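Local coordinates for insecticidal Delta-Endotoxin Cry8Ea1 (Bacillus Thuringiensis, PDB 3EB7), which is an insecticidal three-domain Cry toxin active against Holotrichia parallela larvae, and probably kills gut cells by inserting into their membranes and forming pores, at residues Ser173-Tyr178 with Leu539-Phe544; Asp180-Trp185 with Leu213-Ile218; Asp367-Asp372 with Glu410-Arg415. All coordinates share one frame; numbering follows the deposited sequence.

The three contacts trace the way a three-domain Cry toxin is put together. Interaction 1 joins the helical N-terminal domain to the C-terminal beta domain, interaction 2 packs two helices inside the helical domain, and interaction 3 lies within the middle beta domain. Interactions 1 and 2 share helix 161-191. Their centres are about 12 Å apart, and Tyr541 N probably donates a hydrogen bond to Asp180 OD1 at 2.9 Å. Interaction 3 is about 26 Å from interaction 2 between centres, yet Leu213 CD2 packs 3.6 Å from His414 CE1, across the boundary between helical and middle domains. Interactions 1 and 3 lie about 34 Å apart between centres and do not touch.

Interaction 1. Residues Ser173-Tyr178 with Leu539-Phe544; sequences SLIAQY and LKYENF
The phenol ring of Tyr541 receives the CG2 methyl of Ile175 over one face, while the CA of Ala176 approaches it obliquely. The methyl sits 4.0 Å from the centroid of the Tyr541 ring and 27° off its normal, a CH-pi contact displaced toward the hydroxyl end. A second flat group, the Phe544 ring, meets the carbonyl oxygen of Tyr541 at its edge, in the ring plane.

This is an interface between domains of the three-domain Cry fold. Helix 161-191 of the helical bundle presents Ile175 and Ala176 to a loop of the C-terminal beta domain, just ahead of strand 545-548. Tyr541 starts a short 3-10 turn, in which Phe544 N bonds to Tyr541 O. From this turn its CB points toward the helix, and CG, anti to the backbone N (chi1 -176°), carries the ring out to Ile175 and Ala176.

Each residue type fits its place. Alanine, with a single methyl, lets the loop come close: the CA atoms of Ala176 and Tyr541 are 5.4 Å apart, and Ala176 CB still touches the ring. Isoleucine divides its branches, since CG2 alone meets the tyrosine while CG1 stands beside the backbone N, anti to the carbonyl carbon. Tyrosine brings a broad apolar surface together with a polar end, suitable at a partly buried seam. Around it, Pro223, Ser179 and Arg504 of strand 498-507 also touch its side chain, so residues of both domains touch it. At the root of the ring, Ala176 CA lies 3.7 Å from Tyr541 CD2; at its far end, Ile175 CG2 comes within 3.6 Å of Tyr541 CZ.

Interaction 2. Residues Asp180-Trp185 with Leu213-Ile218; sequences DHCVQW and LSVLDI
Cys182 and Val215 form the tight half of this contact. Both CB atoms point at the opposite helix, and one methyl, Val215 CG1, does the touching: it lies 3.8 Å from Cys182 CB and 3.9 Å from Cys182 SG. CG1 is anti to the valine's backbone N (chi1 173°), which places it before the cysteine while CG2, beside the backbone N, lies farther from the cysteine. Here the CA atoms of the two segments are nearest, 6.7 Å between those of Cys182 and Val215. A cysteine suits such a spot because it is slim and largely apolar, and a beta-branched valine is short and stiff.

The neighbouring pair is looser. Val183 CG2 and Leu216 CD2 are 4.4 Å apart, and neither CB points straight across; the longer leucine side chain makes up the distance with its terminal methyl. All four side chains are buried, and Met219 adds to the apolar patch by touching both Cys182 and Val183.

Helices 161-191 and 198-220 follow one another in the chain and run roughly antiparallel here, forming a helical hairpin in the alpha-helical bundle that makes up the N-terminal domain of Cry toxins. The second helix is widened by a pi-type turn at 213-216, at the level where Val215 meets Cys182.

Away from the partner helix the first segment carries polar and aromatic residues that are more exposed. Trp185 CD1 lies over one face of the His181 ring, and that imidazole is also stacked with Tyr136, whereas Gln184 is exposed and lays its NE2 above the Trp185 ring. Elsewhere on the second helix, Ser214 OG is hydrogen-bonded to Glu210 O and Gln54 OE1; the buried Asp217, which faces away from helix 161-191, is paired with Arg240 in a salt bridge.

Interaction 3. Residues Asp367-Asp372 with Glu410-Arg415; sequences DAIYPD and EAYSHR
Sparse apolar packing, in which Ile369 and Pro371 meet the hydroxyl end of Tyr412, sets strand 357-369 and the turn after it against the segment that leads into strand 414-422, in the beta-prism-like middle domain of the toxin. Ile369, in strand 357-369, turns its CB toward Tyr412; its CG2 methyl lies 3.8 Å from Tyr412 CE2 and 3.6 Å from Tyr412 OH, approaching the ring obliquely. Pro371 CB is a looser neighbour, 4.3 Å from Tyr412 OH.

The nearest CA atoms, of Ile369 and Glu410, are 9.2 Å apart, a gap that the length of a tyrosine suits. The CG of Tyr412 stands between the backbone N and the carbonyl carbon (chi1 60°), the crowded rotamer, and the ring extends from there toward the isoleucine. The hydroxyl of the buried Tyr412 is satisfied by a hydrogen bond with Asp340 OD2, while Asp340 OD1 takes a salt bridge from Arg415 NE; Arg435 adds a cation-pi contact to the ring.

Tyr412 lies just before strand 414-422, an outer strand of a three-stranded sheet, and reaches the four-stranded sheet where strand 357-369 lies between strands 340-352 and 376-381.

Interaction 1. Residues Ser173-Tyr178 with Leu539-Phe544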
loop_
_atom_site.group_PDB
_atom_site.type_symbol
_atom_site.label_atom_id
_atom_site.label_comp_id
_atom_site.label_asym_id
_atom_site.label_seq_id
_atom_site.Cartn_x
_atom_site.Cartn_y
_atom_site.Cartn_z
ATOM N N SER A 173 -4.133 20.151 -10.646
ATOM C CA SER A 173 -2.738 20.416 -10.892
ATOM C C SER A 173 -1.880 19.887 -9.727
ATOM O O SER A 173 -0.757 19.422 -9.917
ATOM C CB SER A 173 -2.530 21.916 -11.124
ATOM O OG SER A 173 -1.150 22.259 -11.009
ATOM N N LEU A 174 -2.428 19.934 -8.524
ATOM C CA LEU A 174 -1.650 19.618 -7.327
ATOM C C LEU A 174 -1.621 18.117 -7.054
ATOM O O LEU A 174 -0.582 17.598 -6.609
ATOM C CB LEU A 174 -2.136 20.426 -6.114
ATOM C CG LEU A 174 -1.801 21.933 -6.051
ATOM C CD1 LEU A 174 -2.419 22.578 -4.777
ATOM C CD2 LEU A 174 -0.273 22.291 -6.149
ATOM N N ILE A 175 -2.719 17.420 -7.353
ATOM C CA ILE A 175 -2.690 15.966 -7.343
ATOM C C ILE A 175 -1.515 15.464 -8.170
ATOM O O ILE A 175 -0.708 14.655 -7.688
ATOM C CB ILE A 175 -3.987 15.306 -7.866
ATOM C CG1 ILE A 175 -5.164 15.599 -6.932
ATOM C CG2 ILE A 175 -3.801 13.764 -8.044
ATOM C CD1 ILE A 175 -6.520 15.294 -7.559
ATOM N N ALA A 176 -1.421 15.948 -9.410
ATOM C CA ALA A 176 -0.307 15.601 -10.319
ATOM C C ALA A 176 1.042 15.942 -9.728
ATOM O O ALA A 176 1.912 15.085 -9.641
ATOM C CB ALA A 176 -0.474 16.282 -11.691
ATOM N N GLN A 177 1.221 17.185 -9.319
ATOM C CA GLN A 177 2.520 17.646 -8.812
ATOM C C GLN A 177 2.970 16.909 -7.536
ATOM O O GLN A 177 4.103 16.470 -7.460
ATOM C CB GLN A 177 2.492 19.166 -8.588
ATOM C CG GLN A 177 3.652 19.652 -7.709
ATOM C CD GLN A 177 3.677 21.171 -7.425
ATOM O OE1 GLN A 177 3.392 21.998 -8.303
ATOM N NE2 GLN A 177 4.028 21.532 -6.184
ATOM N N TYR A 178 2.082 16.784 -6.546
ATOM C CA TYR A 178 2.369 16.066 -5.299
ATOM C C TYR A 178 2.598 14.573 -5.549
ATOM O O TYR A 178 3.451 13.983 -4.927
ATOM C CB TYR A 178 1.243 16.249 -4.253
ATOM C CG TYR A 178 1.005 17.681 -3.740
ATOM C CD1 TYR A 178 -0.208 18.031 -3.148
ATOM C CD2 TYR A 178 1.976 18.666 -3.860
ATOM C CE1 TYR A 178 -0.448 19.320 -2.691
ATOM C CE2 TYR A 178 1.760 19.968 -3.412
ATOM C CZ TYR A 178 0.551 20.298 -2.822
ATOM O OH TYR A 178 0.346 21.589 -2.347
ATOM N N LEU A 539 7.278 7.760 -17.014
ATOM C CA LEU A 539 5.825 8.008 -16.943
ATOM C C LEU A 539 5.497 8.845 -15.719
ATOM O O LEU A 539 6.092 8.672 -14.686
ATOM C CB LEU A 539 4.999 6.713 -16.958
ATOM C CG LEU A 539 5.267 5.801 -18.151
ATOM C CD1 LEU A 539 4.378 4.526 -18.154
ATOM C CD2 LEU A 539 5.158 6.571 -19.494
ATOM N N LYS A 540 4.558 9.759 -15.857
ATOM C CA LYS A 540 4.149 10.639 -14.770
ATOM C C LYS A 540 2.670 10.517 -14.484
ATOM O O LYS A 540 1.950 9.848 -15.226
ATOM C CB LYS A 540 4.523 12.070 -15.110
ATOM C CG LYS A 540 5.829 12.497 -14.428
ATOM C CD LYS A 540 7.031 12.175 -15.225
ATOM C CE LYS A 540 8.272 12.854 -14.631
ATOM N NZ LYS A 540 8.895 12.156 -13.481
ATOM N N TYR A 541 2.206 11.156 -13.416
ATOM C CA TYR A 541 0.786 11.147 -13.075
ATOM C C TYR A 541 -0.139 11.441 -14.277
ATOM O O TYR A 541 -1.067 10.688 -14.522
ATOM C CB TYR A 541 0.461 12.110 -11.922
ATOM C CG TYR A 541 -0.985 11.986 -11.546
ATOM C CD1 TYR A 541 -1.419 10.949 -10.705
ATOM C CD2 TYR A 541 -1.951 12.835 -12.114
ATOM C CE1 TYR A 541 -2.788 10.782 -10.400
ATOM C CE2 TYR A 541 -3.319 12.684 -11.826
ATOM C CZ TYR A 541 -3.721 11.654 -10.959
ATOM O OH TYR A 541 -5.051 11.516 -10.640
ATOM N N GLU A 542 0.135 12.530 -15.010
ATOM C CA GLU A 542 -0.666 12.965 -16.186
ATOM C C GLU A 542 -0.808 11.937 -17.348
ATOM O O GLU A 542 -1.735 12.042 -18.155
ATOM C CB GLU A 542 -0.107 14.267 -16.748
ATOM C CG GLU A 542 1.315 14.107 -17.281
ATOM C CD GLU A 542 1.809 15.338 -18.063
ATOM O OE1 GLU A 542 2.503 15.131 -19.104
ATOM O OE2 GLU A 542 1.484 16.501 -17.646
ATOM N N ASN A 543 0.111 10.973 -17.419
ATOM C CA ASN A 543 0.044 9.890 -18.380
ATOM C C ASN A 543 -0.994 8.819 -18.031
ATOM O O ASN A 543 -1.184 7.880 -18.794
ATOM C CB ASN A 543 1.425 9.231 -18.544
ATOM C CG ASN A 543 2.511 10.226 -18.993
ATOM O OD1 ASN A 543 2.343 10.955 -19.979
ATOM N ND2 ASN A 543 3.628 10.232 -18.285
ATOM N N PHE A 544 -1.688 8.950 -16.907
ATOM C CA PHE A 544 -2.814 8.032 -16.624
ATOM C C PHE A 544 -4.147 8.619 -16.987
ATOM O O PHE A 544 -4.410 9.771 -16.659
ATOM C CB PHE A 544 -2.767 7.590 -15.170
ATOM C CG PHE A 544 -1.548 6.797 -14.877
ATOM C CD1 PHE A 544 -0.424 7.417 -14.363
ATOM C CD2 PHE A 544 -1.506 5.435 -15.200
ATOM C CE1 PHE A 544 0.723 6.681 -14.137
ATOM C CE2 PHE A 544 -0.372 4.696 -14.981
ATOM C CZ PHE A 544 0.746 5.302 -14.449
#

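Interaction 2. Residues Asp180-Trp185 with Leu213-Ile218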
loop_
_atom_site.group_PDB
_atom_site.type_symbol
_atom_site.label_atom_id
_atom_site.label_comp_id
_atom_site.label_asym_id
_atom_site.label_seq_id
_atom_site.Cartn_x
_atom_site.Cartn_y
_atom_site.Cartn_z
ATOM N N ASP A 180 3.823 13.251 -8.290
ATOM C CA ASP A 180 5.103 13.145 -9.017
ATOM C C ASP A 180 6.297 13.329 -8.093
ATOM O O ASP A 180 7.237 12.539 -8.132
ATOM C CB ASP A 180 5.135 14.153 -10.177
ATOM C CG ASP A 180 4.307 13.684 -11.386
ATOM O OD1 ASP A 180 3.950 12.471 -11.472
ATOM O OD2 ASP A 180 4.042 14.529 -12.287
ATOM N N HIS A 181 6.218 14.326 -7.214
ATOM C CA HIS A 181 7.277 14.578 -6.241
ATOM C C HIS A 181 7.517 13.341 -5.325
ATOM O O HIS A 181 8.643 12.891 -5.158
ATOM C CB HIS A 181 6.960 15.862 -5.445
ATOM C CG HIS A 181 7.957 16.159 -4.363
ATOM N ND1 HIS A 181 9.060 16.968 -4.561
ATOM C CD2 HIS A 181 8.035 15.723 -3.084
ATOM C CE1 HIS A 181 9.752 17.045 -3.443
ATOM N NE2 HIS A 181 9.156 16.301 -2.527
ATOM N N CYS A 182 6.444 12.780 -4.781
ATOM C CA CYS A 182 6.477 11.545 -3.984
ATOM C C CYS A 182 7.147 10.351 -4.678
ATOM O O CYS A 182 8.083 9.752 -4.142
ATOM C CB CYS A 182 5.053 11.130 -3.611
ATOM S SG CYS A 182 4.283 12.194 -2.357
ATOM N N VAL A 183 6.640 9.988 -5.849
ATOM C CA VAL A 183 7.169 8.838 -6.582
ATOM C C VAL A 183 8.649 9.074 -6.901
ATOM O O VAL A 183 9.490 8.235 -6.593
ATOM C CB VAL A 183 6.306 8.532 -7.852
ATOM C CG1 VAL A 183 6.967 7.436 -8.737
ATOM C CG2 VAL A 183 4.863 8.150 -7.418
ATOM N N GLN A 184 8.956 10.243 -7.447
ATOM C CA GLN A 184 10.334 10.593 -7.803
ATOM C C GLN A 184 11.352 10.472 -6.667
ATOM O O GLN A 184 12.361 9.772 -6.807
ATOM C CB GLN A 184 10.415 12.005 -8.446
ATOM C CG GLN A 184 11.873 12.448 -8.652
ATOM C CD GLN A 184 12.039 13.933 -9.005
ATOM O OE1 GLN A 184 11.113 14.601 -9.475
ATOM N NE2 GLN A 184 13.249 14.447 -8.768
ATOM N N TRP A 185 11.090 11.163 -5.550
ATOM C CA TRP A 185 11.965 11.132 -4.377
ATOM C C TRP A 185 11.912 9.829 -3.626
ATOM O O TRP A 185 12.911 9.440 -3.041
ATOM C CB TRP A 185 11.720 12.339 -3.483
ATOM C CG TRP A 185 12.167 13.580 -4.236
ATOM C CD1 TRP A 185 11.359 14.477 -4.869
ATOM C CD2 TRP A 185 13.514 13.996 -4.505
ATOM N NE1 TRP A 185 12.110 15.459 -5.475
ATOM C CE2 TRP A 185 13.438 15.188 -5.282
ATOM C CE3 TRP A 185 14.780 13.490 -4.165
ATOM C CZ2 TRP A 185 14.587 15.902 -5.716
ATOM C CZ3 TRP A 185 15.954 14.211 -4.617
ATOM C CH2 TRP A 185 15.828 15.398 -5.373
ATOM N N LEU A 213 4.541 2.434 2.915
ATOM C CA LEU A 213 3.558 2.699 3.960
ATOM C C LEU A 213 3.346 4.187 4.244
ATOM O O LEU A 213 2.217 4.616 4.360
ATOM C CB LEU A 213 3.955 1.995 5.281
ATOM C CG LEU A 213 4.013 0.490 5.259
ATOM C CD1 LEU A 213 4.759 -0.011 6.447
ATOM C CD2 LEU A 213 2.604 -0.114 5.150
ATOM N N SER A 214 4.433 4.954 4.351
ATOM C CA SER A 214 4.378 6.372 4.783
ATOM C C SER A 214 4.211 7.414 3.677
ATOM O O SER A 214 3.986 8.598 3.968
ATOM C CB SER A 214 5.652 6.752 5.569
ATOM O OG SER A 214 5.904 5.827 6.623
ATOM N N VAL A 215 4.391 7.006 2.425
ATOM C CA VAL A 215 4.449 7.970 1.356
ATOM C C VAL A 215 3.577 7.463 0.232
ATOM O O VAL A 215 2.568 8.057 -0.053
ATOM C CB VAL A 215 5.915 8.278 0.860
ATOM C CG1 VAL A 215 5.869 9.207 -0.413
ATOM C CG2 VAL A 215 6.712 8.971 1.919
ATOM N N LEU A 216 3.971 6.355 -0.384
ATOM C CA LEU A 216 3.237 5.780 -1.505
ATOM C C LEU A 216 1.774 5.471 -1.244
ATOM O O LEU A 216 0.931 5.809 -2.072
ATOM C CB LEU A 216 3.957 4.540 -2.068
ATOM C CG LEU A 216 5.374 4.775 -2.605
ATOM C CD1 LEU A 216 5.770 3.505 -3.244
ATOM C CD2 LEU A 216 5.487 6.009 -3.615
ATOM N N ASP A 217 1.472 4.824 -0.119
ATOM C CA ASP A 217 0.077 4.408 0.191
ATOM C C ASP A 217 -0.876 5.596 0.301
ATOM O O ASP A 217 -1.994 5.534 -0.216
ATOM C CB ASP A 217 -0.010 3.525 1.469
ATOM C CG ASP A 217 0.533 2.069 1.244
ATOM O OD1 ASP A 217 0.840 1.726 0.041
ATOM O OD2 ASP A 217 0.656 1.283 2.249
ATOM N N ILE A 218 -0.466 6.688 0.956
ATOM C CA ILE A 218 -1.391 7.838 1.031
ATOM C C ILE A 218 -1.509 8.584 -0.325
ATOM O O ILE A 218 -2.568 9.046 -0.707
ATOM C CB ILE A 218 -1.086 8.843 2.212
ATOM C CG1 ILE A 218 -2.297 9.747 2.459
ATOM C CG2 ILE A 218 0.161 9.687 1.934
ATOM C CD1 ILE A 218 -3.578 8.987 2.764
#

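Interaction 3. Residues Asp367-Asp372 with Glu410-Arg415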
loop_
_atom_site.group_PDB
_atom_site.type_symbol
_atom_site.label_atom_id
_atom_site.label_comp_id
_atom_site.label_asym_id
_atom_site.label_seq_id
_atom_site.Cartn_x
_atom_site.Cartn_y
_atom_site.Cartn_z
ATOM N N ASP A 367 -0.855 -15.556 14.356
ATOM C CA ASP A 367 -2.200 -15.265 14.834
ATOM C C ASP A 367 -3.084 -15.054 13.635
ATOM O O ASP A 367 -2.779 -14.230 12.787
ATOM C CB ASP A 367 -2.228 -14.046 15.724
ATOM C CG ASP A 367 -1.442 -14.233 17.010
ATOM O OD1 ASP A 367 -1.423 -15.355 17.578
ATOM O OD2 ASP A 367 -0.879 -13.231 17.492
ATOM N N ALA A 368 -4.160 -15.825 13.552
ATOM C CA ALA A 368 -4.983 -15.837 12.367
ATOM C C ALA A 368 -6.464 -15.667 12.683
ATOM O O ALA A 368 -6.960 -16.077 13.752
ATOM C CB ALA A 368 -4.753 -17.145 11.567
ATOM N N ILE A 369 -7.156 -15.050 11.730
ATOM C CA ILE A 369 -8.601 -14.949 11.739
ATOM C C ILE A 369 -9.160 -15.241 10.341
ATOM O O ILE A 369 -8.529 -14.968 9.328
ATOM C CB ILE A 369 -9.067 -13.544 12.244
ATOM C CG1 ILE A 369 -10.569 -13.520 12.535
ATOM C CG2 ILE A 369 -8.683 -12.414 11.250
ATOM C CD1 ILE A 369 -10.980 -12.270 13.292
ATOM N N TYR A 370 -10.351 -15.805 10.318
ATOM C CA TYR A 370 -11.137 -16.050 9.120
ATOM C C TYR A 370 -12.059 -14.852 8.897
ATOM O O TYR A 370 -13.025 -14.676 9.646
ATOM C CB TYR A 370 -11.974 -17.252 9.441
ATOM C CG TYR A 370 -12.133 -18.186 8.352
ATOM C CD1 TYR A 370 -11.078 -19.015 7.949
ATOM C CD2 TYR A 370 -13.358 -18.274 7.705
ATOM C CE1 TYR A 370 -11.235 -19.913 6.918
ATOM C CE2 TYR A 370 -13.551 -19.179 6.648
ATOM C CZ TYR A 370 -12.487 -19.975 6.252
ATOM O OH TYR A 370 -12.712 -20.821 5.194
ATOM N N PRO A 371 -11.773 -13.989 7.887
ATOM C CA PRO A 371 -12.618 -12.785 7.849
ATOM C C PRO A 371 -14.088 -13.040 7.539
ATOM O O PRO A 371 -14.894 -12.176 7.830
ATOM C CB PRO A 371 -11.960 -11.894 6.782
ATOM C CG PRO A 371 -11.187 -12.818 5.943
ATOM C CD PRO A 371 -10.754 -13.973 6.821
ATOM N N ASP A 372 -14.432 -14.202 6.982
ATOM C CA ASP A 372 -15.843 -14.592 6.776
ATOM C C ASP A 372 -16.670 -14.576 8.068
ATOM O O ASP A 372 -17.535 -13.708 8.272
ATOM C CB ASP A 372 -15.943 -15.984 6.125
ATOM C CG ASP A 372 -16.253 -15.902 4.650
ATOM O OD1 ASP A 372 -17.456 -16.051 4.298
ATOM O OD2 ASP A 372 -15.318 -15.647 3.838
ATOM N N GLU A 410 -9.407 -7.110 14.930
ATOM C CA GLU A 410 -10.342 -6.224 14.229
ATOM C C GLU A 410 -9.656 -5.128 13.409
ATOM O O GLU A 410 -10.109 -4.828 12.326
ATOM C CB GLU A 410 -11.387 -5.623 15.184
ATOM C CG GLU A 410 -12.166 -6.727 15.947
ATOM C CD GLU A 410 -13.333 -6.210 16.824
ATOM O OE1 GLU A 410 -14.432 -6.846 16.768
ATOM O OE2 GLU A 410 -13.167 -5.185 17.552
ATOM N N ALA A 411 -8.537 -4.577 13.878
ATOM C CA ALA A 411 -7.941 -3.409 13.231
ATOM C C ALA A 411 -6.619 -3.645 12.449
ATOM O O ALA A 411 -5.953 -2.691 12.034
ATOM C CB ALA A 411 -7.769 -2.318 14.245
ATOM N N TYR A 412 -6.253 -4.900 12.223
ATOM C CA TYR A 412 -5.012 -5.222 11.553
ATOM C C TYR A 412 -4.941 -4.577 10.148
ATOM O O TYR A 412 -5.953 -4.467 9.463
ATOM C CB TYR A 412 -4.790 -6.746 11.492
ATOM C CG TYR A 412 -5.837 -7.544 10.762
ATOM C CD1 TYR A 412 -5.667 -7.874 9.406
ATOM C CD2 TYR A 412 -7.004 -8.010 11.429
ATOM C CE1 TYR A 412 -6.611 -8.633 8.720
ATOM C CE2 TYR A 412 -7.977 -8.766 10.736
ATOM C CZ TYR A 412 -7.760 -9.078 9.387
ATOM O OH TYR A 412 -8.701 -9.833 8.683
ATOM N N SER A 413 -3.751 -4.130 9.750
ATOM C CA SER A 413 -3.613 -3.424 8.470
ATOM C C SER A 413 -3.159 -4.336 7.325
ATOM O O SER A 413 -3.414 -4.011 6.168
ATOM C CB SER A 413 -2.689 -2.216 8.605
ATOM O OG SER A 413 -1.416 -2.591 9.109
ATOM N N HIS A 414 -2.530 -5.471 7.654
ATOM C CA HIS A 414 -1.936 -6.392 6.688
ATOM C C HIS A 414 -2.151 -7.819 7.096
ATOM O O HIS A 414 -2.479 -8.103 8.254
ATOM C CB HIS A 414 -0.416 -6.139 6.524
ATOM C CG HIS A 414 -0.100 -4.809 5.922
ATOM N ND1 HIS A 414 -0.257 -3.622 6.619
ATOM C CD2 HIS A 414 0.307 -4.465 4.673
ATOM C CE1 HIS A 414 0.070 -2.604 5.836
ATOM N NE2 HIS A 414 0.425 -3.093 4.651
ATOM N N ARG A 415 -1.994 -8.716 6.114
ATOM C CA ARG A 415 -2.116 -10.162 6.325
ATOM C C ARG A 415 -0.881 -10.801 5.707
ATOM O O ARG A 415 -0.321 -10.226 4.758
ATOM C CB ARG A 415 -3.380 -10.694 5.650
ATOM C CG ARG A 415 -3.315 -10.599 4.146
ATOM C CD ARG A 415 -4.443 -11.301 3.494
ATOM N NE ARG A 415 -5.669 -10.515 3.540
ATOM C CZ ARG A 415 -5.890 -9.386 2.873
ATOM N NH1 ARG A 415 -4.973 -8.888 2.048
ATOM N NH2 ARG A 415 -7.053 -8.770 3.009
#